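Local coordinates for protein arsenical resistance operon trans-acting repressor (Bacteroides vulgatus, PDB 3KTB) that probably binds DNA as the trans-acting repressor of an arsenical resistance operon, and has a thioredoxin-like alpha/beta fold, at residues E8-A13 / P55-S60; P27-I32 / V46-L51. All coordinates share one frame; numbering follows the deposited sequence.

Contact 1 of 2, residues E8-A13 / P55-S60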
loop_
_atom_site.group_PDB
_atom_site.type_symbol
_atom_site.label_atom_id
_atom_site.label_comp_id
_atom_site.label_asym_id
_atom_site.label_seq_id
_atom_site.Cartn_x
_atom_site.Cartn_y
_atom_site.Cartn_z
ATOM N N GLU A 8 8.586 20.055 18.377
ATOM C CA GLU A 8 7.400 20.048 17.533
ATOM C C GLU A 8 6.220 20.487 18.393
ATOM O O GLU A 8 6.002 19.944 19.470
ATOM C CB GLU A 8 7.141 18.641 17.005
ATOM C CG GLU A 8 6.315 18.595 15.743
ATOM C CD GLU A 8 6.066 17.164 15.292
ATOM O OE1 GLU A 8 5.180 16.956 14.434
ATOM O OE2 GLU A 8 6.753 16.246 15.806
ATOM N N ILE A 9 5.471 21.474 17.919
ATOM C CA ILE A 9 4.406 22.073 18.706
ATOM C C ILE A 9 3.046 21.824 18.046
ATOM O O ILE A 9 2.853 22.119 16.858
ATOM C CB ILE A 9 4.623 23.598 18.858
ATOM C CG1 ILE A 9 5.822 23.880 19.766
ATOM C CG2 ILE A 9 3.369 24.263 19.402
ATOM C CD1 ILE A 9 6.260 25.329 19.765
ATOM N N PHE A 10 2.111 21.285 18.821
ATOM C CA PHE A 10 0.751 21.030 18.337
ATOM C C PHE A 10 -0.189 22.088 18.880
ATOM O O PHE A 10 -0.551 22.064 20.054
ATOM C CB PHE A 10 0.317 19.615 18.728
ATOM C CG PHE A 10 1.131 18.555 18.053
ATOM C CD1 PHE A 10 0.586 17.779 17.038
ATOM C CD2 PHE A 10 2.472 18.387 18.382
ATOM C CE1 PHE A 10 1.349 16.830 16.381
ATOM C CE2 PHE A 10 3.241 17.438 17.736
ATOM C CZ PHE A 10 2.677 16.656 16.731
ATOM N N ASP A 11 -0.545 23.054 18.042
ATOM C CA ASP A 11 -1.432 24.114 18.495
ATOM C C ASP A 11 -2.859 23.596 18.675
ATOM O O ASP A 11 -3.203 22.527 18.164
ATOM C CB ASP A 11 -1.434 25.261 17.496
ATOM C CG ASP A 11 -0.064 25.938 17.376
ATOM O OD1 ASP A 11 0.450 26.449 18.389
ATOM O OD2 ASP A 11 0.490 25.946 16.258
ATOM N N PRO A 12 -3.686 24.347 19.424
ATOM C CA PRO A 12 -5.136 24.161 19.326
ATOM C C PRO A 12 -5.597 24.463 17.904
ATOM O O PRO A 12 -4.780 24.863 17.057
ATOM C CB PRO A 12 -5.690 25.225 20.277
ATOM C CG PRO A 12 -4.604 25.452 21.264
ATOM C CD PRO A 12 -3.315 25.255 20.524
ATOM N N ALA A 13 -6.891 24.274 17.645
ATOM C CA ALA A 13 -7.481 24.731 16.398
ATOM C C ALA A 13 -7.524 26.258 16.438
ATOM O O ALA A 13 -8.094 26.859 17.359
ATOM C CB ALA A 13 -8.906 24.130 16.194
ATOM N N PRO A 55 -5.745 17.972 10.912
ATOM C CA PRO A 55 -6.349 17.135 11.952
ATOM C C PRO A 55 -5.721 15.751 11.986
ATOM O O PRO A 55 -5.623 15.139 13.060
ATOM C CB PRO A 55 -7.809 17.027 11.514
ATOM C CG PRO A 55 -8.020 18.159 10.549
ATOM C CD PRO A 55 -6.709 18.355 9.868
ATOM N N GLN A 56 -5.291 15.263 10.824
ATOM C CA GLN A 56 -4.839 13.873 10.722
ATOM C C GLN A 56 -3.540 13.621 11.487
ATOM O O GLN A 56 -3.261 12.488 11.902
ATOM C CB GLN A 56 -4.700 13.435 9.257
ATOM C CG GLN A 56 -4.491 11.928 9.074
ATOM C CD GLN A 56 -5.509 11.299 8.126
ATOM O OE1 GLN A 56 -6.162 11.998 7.346
ATOM N NE2 GLN A 56 -5.644 9.974 8.190
ATOM N N VAL A 57 -2.752 14.678 11.680
ATOM C CA VAL A 57 -1.494 14.544 12.401
ATOM C C VAL A 57 -1.727 14.332 13.904
ATOM O O VAL A 57 -0.905 13.713 14.573
ATOM C CB VAL A 57 -0.551 15.745 12.148
ATOM C CG1 VAL A 57 -1.012 16.965 12.923
ATOM C CG2 VAL A 57 0.879 15.380 12.521
ATOM N N TYR A 58 -2.850 14.835 14.421
ATOM C CA TYR A 58 -3.194 14.679 15.836
ATOM C C TYR A 58 -3.650 13.252 16.113
ATOM O O TYR A 58 -3.745 12.819 17.272
ATOM C CB TYR A 58 -4.279 15.686 16.252
ATOM C CG TYR A 58 -3.781 17.125 16.282
ATOM C CD1 TYR A 58 -3.625 17.810 17.488
ATOM C CD2 TYR A 58 -3.442 17.781 15.109
ATOM C CE1 TYR A 58 -3.161 19.110 17.524
ATOM C CE2 TYR A 58 -2.971 19.094 15.125
ATOM C CZ TYR A 58 -2.833 19.751 16.335
ATOM O OH TYR A 58 -2.369 21.047 16.343
ATOM N N VAL A 59 -3.927 12.520 15.038
ATOM C CA VAL A 59 -4.227 11.092 15.136
ATOM C C VAL A 59 -2.968 10.255 14.893
ATOM O O VAL A 59 -2.540 9.502 15.764
ATOM C CB VAL A 59 -5.323 10.669 14.130
ATOM C CG1 VAL A 59 -5.530 9.169 14.185
ATOM C CG2 VAL A 59 -6.624 11.405 14.411
ATOM N N SER A 60 -2.378 10.417 13.706
ATOM C CA SER A 60 -1.223 9.629 13.268
ATOM C C SER A 60 -0.081 9.631 14.275
ATOM O O SER A 60 0.641 8.637 14.415
ATOM C CB SER A 60 -0.718 10.115 11.905
ATOM O OG SER A 60 -0.253 11.456 11.966
#

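Contact 2 of 2, residues P27-I32 / V46-L51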
loop_
_atom_site.group_PDB
_atom_site.type_symbol
_atom_site.label_atom_id
_atom_site.label_comp_id
_atom_site.label_asym_id
_atom_site.label_seq_id
_atom_site.Cartn_x
_atom_site.Cartn_y
_atom_site.Cartn_z
ATOM N N PRO A 27 -0.614 37.482 24.027
ATOM C CA PRO A 27 0.807 37.817 23.888
ATOM C C PRO A 27 1.711 36.577 23.917
ATOM O O PRO A 27 2.829 36.616 23.413
ATOM C CB PRO A 27 1.089 38.682 25.121
ATOM C CG PRO A 27 -0.207 39.183 25.535
ATOM C CD PRO A 27 -1.198 38.117 25.215
ATOM N N GLU A 28 1.239 35.493 24.513
ATOM C CA GLU A 28 1.994 34.246 24.463
ATOM C C GLU A 28 2.207 33.833 23.009
ATOM O O GLU A 28 3.325 33.485 22.610
ATOM C CB GLU A 28 1.284 33.135 25.246
ATOM C CG GLU A 28 1.479 33.234 26.769
ATOM C CD GLU A 28 2.949 33.179 27.148
ATOM O OE1 GLU A 28 3.600 34.254 27.249
ATOM O OE2 GLU A 28 3.455 32.050 27.320
ATOM N N LEU A 29 1.141 33.890 22.212
ATOM C CA LEU A 29 1.256 33.496 20.809
ATOM C C LEU A 29 2.300 34.330 20.097
ATOM O O LEU A 29 3.050 33.822 19.239
ATOM C CB LEU A 29 -0.091 33.549 20.097
ATOM C CG LEU A 29 -1.094 32.468 20.509
ATOM C CD1 LEU A 29 -2.530 32.797 20.040
ATOM C CD2 LEU A 29 -0.652 31.111 20.002
HETATM N N MSE A 30 2.377 35.609 20.447
HETATM C CA MSE A 30 3.382 36.458 19.811
HETATM C C MSE A 30 4.769 36.091 20.344
HETATM O O MSE A 30 5.747 36.032 19.585
HETATM C CB MSE A 30 3.069 37.939 20.028
HETATM C CG MSE A 30 4.022 38.918 19.346
HETATM SE SE MSE A 30 4.114 38.880 17.372
HETATM C CE MSE A 30 3.446 40.670 16.987
ATOM N N ARG A 31 4.861 35.806 21.644
ATOM C CA ARG A 31 6.153 35.426 22.205
ATOM C C ARG A 31 6.729 34.207 21.458
ATOM O O ARG A 31 7.863 34.233 20.936
ATOM C CB ARG A 31 6.025 35.117 23.682
ATOM C CG ARG A 31 7.373 34.843 24.344
ATOM C CD ARG A 31 7.220 34.569 25.838
ATOM N NE ARG A 31 6.346 33.422 26.089
ATOM C CZ ARG A 31 6.706 32.157 25.878
ATOM N NH1 ARG A 31 5.858 31.169 26.127
ATOM N NH2 ARG A 31 7.917 31.875 25.410
ATOM N N ILE A 32 5.937 33.144 21.388
ATOM C CA ILE A 32 6.396 31.911 20.762
ATOM C C ILE A 32 6.631 32.053 19.247
ATOM O O ILE A 32 7.591 31.482 18.712
ATOM C CB ILE A 32 5.484 30.694 21.119
ATOM C CG1 ILE A 32 6.218 29.391 20.863
ATOM C CG2 ILE A 32 4.175 30.722 20.356
ATOM C CD1 ILE A 32 7.282 29.101 21.899
ATOM N N VAL A 46 11.358 24.709 14.163
ATOM C CA VAL A 46 10.357 24.218 15.102
ATOM C C VAL A 46 9.069 23.995 14.309
ATOM O O VAL A 46 8.421 24.950 13.880
ATOM C CB VAL A 46 10.106 25.236 16.233
ATOM C CG1 VAL A 46 9.076 24.697 17.199
ATOM C CG2 VAL A 46 11.400 25.525 16.956
ATOM N N THR A 47 8.717 22.734 14.085
ATOM C CA THR A 47 7.546 22.393 13.283
ATOM C C THR A 47 6.300 22.670 14.127
ATOM O O THR A 47 6.263 22.308 15.312
ATOM C CB THR A 47 7.608 20.901 12.821
ATOM O OG1 THR A 47 8.718 20.719 11.928
ATOM C CG2 THR A 47 6.329 20.493 12.110
ATOM N N ARG A 48 5.313 23.352 13.541
ATOM C CA ARG A 48 4.043 23.617 14.230
ATOM C C ARG A 48 2.926 22.933 13.506
ATOM O O ARG A 48 2.924 22.881 12.266
ATOM C CB ARG A 48 3.668 25.078 14.134
ATOM C CG ARG A 48 4.260 25.979 15.126
ATOM C CD ARG A 48 3.650 27.345 14.895
ATOM N NE ARG A 48 2.739 27.613 15.984
ATOM C CZ ARG A 48 2.620 28.784 16.579
ATOM N NH1 ARG A 48 3.362 29.802 16.152
ATOM N NH2 ARG A 48 1.767 28.925 17.601
ATOM N N HIS A 49 1.930 22.488 14.259
ATOM C CA HIS A 49 0.684 22.054 13.647
ATOM C C HIS A 49 -0.515 22.792 14.232
ATOM O O HIS A 49 -0.540 23.141 15.420
ATOM C CB HIS A 49 0.495 20.544 13.790
ATOM C CG HIS A 49 1.683 19.754 13.351
ATOM N ND1 HIS A 49 2.133 19.756 12.046
ATOM C CD2 HIS A 49 2.532 18.959 14.046
ATOM C CE1 HIS A 49 3.206 18.989 11.952
ATOM N NE2 HIS A 49 3.469 18.495 13.151
ATOM N N ASN A 50 -1.509 23.013 13.379
ATOM C CA ASN A 50 -2.781 23.590 13.795
ATOM C C ASN A 50 -3.903 22.540 13.633
ATOM O O ASN A 50 -4.126 22.024 12.532
ATOM C CB ASN A 50 -3.047 24.841 12.946
ATOM C CG ASN A 50 -4.408 25.452 13.198
ATOM O OD1 ASN A 50 -5.144 25.045 14.103
ATOM N ND2 ASN A 50 -4.754 26.448 12.388
ATOM N N LEU A 51 -4.598 22.209 14.719
ATOM C CA LEU A 51 -5.646 21.187 14.666
ATOM C C LEU A 51 -6.680 21.441 13.550
ATOM O O LEU A 51 -7.107 20.537 12.845
ATOM C CB LEU A 51 -6.354 21.088 16.018
ATOM C CG LEU A 51 -7.523 20.104 16.089
ATOM C CD1 LEU A 51 -7.156 18.773 15.425
ATOM C CD2 LEU A 51 -7.968 19.876 17.544
HETATM O O HOH W 1 2.221 31.731 17.492
#

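Contact 1 of 2, residues E8-A13 / P55-S60
F10, on strand 7-11, and Y58, in the short helix 57-60, have the closest backbones of this contact, their CA atoms 7.9 Å apart. The helix lies against one side of the sheet in the thioredoxin-like fold, and F10 points at it from the strand. The two rings form a T-shaped pair: the edge of F10, led by CD1, stands over the middle of one Y58 face, with centroids 5.4 Å apart and planes at 88°. At the root of the same side chain, F10 CB lies 3.7 Å from Y58 CE1. Further out, F10 CE1 meets both methyls of V57, CG1 and CG2, each at 4.2 Å. V64 of helix 62-69 packs on both aromatic side chains. With CG anti to its carbonyl carbon (chi1 -70°), Y58 extends past F10 to the strand's backbone, and its hydroxyl donates to D11 O, which sits at the ring edge near its plane. Y58 OH to D11 O, at 2.5 Å, is very short, and its exact value is doubtful. D11 itself points away from the helix, and its carboxylate is bound by Y91 and R48. A buried tyrosine hydroxyl is thus satisfied by main-chain oxygen, which should restrict the swing of the ring.

Contact 2 of 2, residues P27-I32 / V46-L51
L29 and I32 on helix 27-41 face R48 on strand 47-50 across a wide backbone gap; the closest CA atoms, those of I32 and V46, are 10.3 Å apart. Helix and strand belong to the beta-alpha-beta unit of the thioredoxin-like fold, in which the helix connects strand 7-11 to its parallel neighbour 47-50. Direct contact depends on the long R48 side chain, bent by the rotation about CG–CD (chi3 108°). Its NH2 comes 4.0 Å from L29 CD2, which lies at the guanidinium edge, and 4.1 Å from I32 CG2. The L29 and R48 side chains cross at about a right angle. These are loose van der Waals touches of methyl groups on a guanidinium nitrogen, and I36, one turn beyond I32, also packs on R48. The polar end is held mainly by D11, whose carboxylate forms a salt bridge with NE. Apart from the contact, R31 and E28 form a salt bridge within the helix. A single water completes the link from strand to helix. Lying in the plane of the R48 guanidinium, it accepts from R48 NH1 at 2.6 Å and donates to L29 O at 2.8 Å.

The two contacts, with centres about 12 Å apart, lie on the parallel strand pair 7-11 and 47-50, each bringing a helix to it. D11 of contact 1 also connects to contact 2: its carbonyl takes the Y58 hydroxyl, while its carboxylate pairs with R48. H49 ties the strands further. H49 O lies 2.6 Å from D11 N, probably a hydrogen bond, and Y58 OH also lies 2.9 Å from H49 O, a weak contact at most. The H49 side chain reaches back to E8, its NE2 2.6 Å from E8 OE1, probably a hydrogen bond. The connection between segments 8-13 and 27-32 carries the C16–C21 disulfide, so both contacts border the cysteine-bearing loop.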